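Local coordinates for putative mandelate racemase (Zymomonas mobilis, PDB 2OX4), which belongs to the enolase superfamily as a magnesium-binding mandelate racemase-like protein and is a putative dehydratase, probably acting as a lyase, at the interface of chains A and B. Numbering follows the deposited sequence. Chains: chain A/B, Putative mandelate racemase.

The interface of chains A and B. Residues chain A 222, 248, 250-251; chain B 282, 309-311.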
loop_
_atom_site.group_PDB
_atom_site.type_symbol
_atom_site.label_atom_id
_atom_site.label_comp_id
_atom_site.label_asym_id
_atom_site.label_seq_id
_atom_site.Cartn_x
_atom_site.Cartn_y
_atom_site.Cartn_z
ATOM N N LEU A 222 -3.365 23.187 -1.864
ATOM C CA LEU A 222 -2.287 22.461 -2.533
ATOM C C LEU A 222 -2.067 22.929 -3.984
ATOM O O LEU A 222 -0.928 23.011 -4.434
ATOM C CB LEU A 222 -2.460 20.941 -2.406
ATOM C CG LEU A 222 -3.307 20.123 -3.371
ATOM C CD1 LEU A 222 -2.469 19.635 -4.530
ATOM C CD2 LEU A 222 -3.904 18.930 -2.646
ATOM N N ASN A 248 -6.555 17.667 6.570
ATOM C CA ASN A 248 -6.409 16.409 5.806
ATOM C C ASN A 248 -4.909 16.239 5.506
ATOM O O ASN A 248 -4.419 16.718 4.479
ATOM C CB ASN A 248 -7.260 16.470 4.506
ATOM C CG ASN A 248 -7.185 15.189 3.636
ATOM O OD1 ASN A 248 -6.464 14.234 3.927
ATOM N ND2 ASN A 248 -7.950 15.186 2.549
ATOM N N ARG A 250 -2.771 14.044 4.445
ATOM C CA ARG A 250 -2.283 13.409 3.216
ATOM C C ARG A 250 -2.084 14.402 2.067
ATOM O O ARG A 250 -1.254 14.184 1.189
ATOM C CB ARG A 250 -3.213 12.267 2.769
ATOM C CG ARG A 250 -2.677 11.445 1.583
ATOM C CD ARG A 250 -3.663 10.377 1.106
ATOM N NE ARG A 250 -4.918 10.957 0.624
ATOM C CZ ARG A 250 -5.209 11.192 -0.656
ATOM N NH1 ARG A 250 -4.339 10.891 -1.616
ATOM N NH2 ARG A 250 -6.384 11.725 -0.979
ATOM N N LEU A 251 -2.833 15.507 2.085
ATOM C CA LEU A 251 -2.679 16.534 1.060
ATOM C C LEU A 251 -1.280 17.133 0.995
ATOM O O LEU A 251 -0.814 17.488 -0.097
ATOM C CB LEU A 251 -3.727 17.644 1.213
ATOM C CG LEU A 251 -5.185 17.181 1.094
ATOM C CD1 LEU A 251 -6.141 18.353 1.285
ATOM C CD2 LEU A 251 -5.424 16.484 -0.241
ATOM N N ARG B 282 -6.474 11.636 -5.277
ATOM C CA ARG B 282 -6.255 13.080 -5.468
ATOM C C ARG B 282 -5.788 13.441 -6.896
ATOM O O ARG B 282 -4.874 14.245 -7.089
ATOM C CB ARG B 282 -5.337 13.655 -4.360
ATOM C CG ARG B 282 -5.197 15.204 -4.314
ATOM C CD ARG B 282 -6.540 15.915 -4.389
ATOM N NE ARG B 282 -6.465 17.382 -4.553
ATOM C CZ ARG B 282 -6.029 18.016 -5.648
ATOM N NH1 ARG B 282 -6.078 19.346 -5.706
ATOM N NH2 ARG B 282 -5.547 17.338 -6.688
ATOM N N ILE B 309 -12.875 18.635 0.941
ATOM C CA ILE B 309 -11.973 17.988 1.917
ATOM C C ILE B 309 -10.604 17.727 1.304
ATOM O O ILE B 309 -9.594 17.653 2.006
ATOM C CB ILE B 309 -12.537 16.603 2.381
ATOM C CG1 ILE B 309 -13.968 16.754 2.890
ATOM C CG2 ILE B 309 -11.673 15.991 3.473
ATOM C CD1 ILE B 309 -14.162 17.988 3.678
ATOM N N PHE B 310 -10.590 17.568 -0.015
ATOM C CA PHE B 310 -9.390 17.178 -0.734
ATOM C C PHE B 310 -8.732 18.375 -1.441
ATOM O O PHE B 310 -7.809 18.185 -2.242
ATOM C CB PHE B 310 -9.737 16.073 -1.743
ATOM C CG PHE B 310 -10.185 14.792 -1.087
ATOM C CD1 PHE B 310 -9.258 13.830 -0.714
ATOM C CD2 PHE B 310 -11.535 14.560 -0.835
ATOM C CE1 PHE B 310 -9.675 12.645 -0.090
ATOM C CE2 PHE B 310 -11.959 13.382 -0.213
ATOM C CZ PHE B 310 -11.022 12.434 0.159
ATOM N N GLU B 311 -9.191 19.588 -1.111
ATOM C CA GLU B 311 -8.707 20.839 -1.738
ATOM C C GLU B 311 -8.833 20.762 -3.268
ATOM O O GLU B 311 -7.881 21.007 -4.033
ATOM C CB GLU B 311 -7.283 21.220 -1.265
ATOM C CG GLU B 311 -7.260 21.629 0.223
ATOM C CD GLU B 311 -5.876 21.976 0.777
ATOM O OE1 GLU B 311 -4.852 21.642 0.129
ATOM O OE2 GLU B 311 -5.831 22.588 1.883
#
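A:Leu222 lays its branched end on one face of the B:Arg282 guanidinium, with CD1 3.8 Å above the plane and displaced toward the rim. The same flat group is engaged at its edge by its own chain: NE of B:Arg282 donates in plane to the carbonyl O of B:Phe310 (2.8 Å), almost along the C=O axis, while NH1 reaches the carbonyl O of B:Glu311, tilted somewhat from the guanidinium plane. These two bonds fix the rotation of the group and present its face to the leucine. A leucine at B:Arg282 would probably leave both carbonyls without this donor and set the turn after helix 296-309 freer to move under A:Leu222. The guanidinium of A:Arg250 meets CE1 of B:Phe310 edge-on, the planes 60° apart, but this arginine is poorly ordered and its contribution is doubtful.

Hydrogen bonds link the chains at A:Asn248 and at the backbone of A:Leu222. With CG of A:Asn248 anti to the backbone N (chi1 -180°), its amide reaches chain B, and ND2 donates to the carbonyl O of B:Ile309 at 3.0 Å. The bond is nearly straight, 176° at the hydrogen, and the acceptor lies in the amide plane, although the donor stands above the carbonyl plane. The backbone N of A:Leu222, at the start of helix 222-232, donates to carboxylate OE1 of B:Glu311 (2.9 Å), approaching from above the carboxylate plane; the helix N-terminus may further stabilise the negative charge.

Between these polar points, CD1 of A:Leu251 packs on CG of B:Glu311 at 3.6 Å, while its CD2 rests near the carbonyl O of B:Phe310.

The patch thus docks the end of helix 296-309 and the following turn of one subunit against the starts of helices 222-232 and 250-257 of the other. Since the deposited assembly is an octamer, it may help hold that assembly together, although the structure alone does not establish the oligomer in solution.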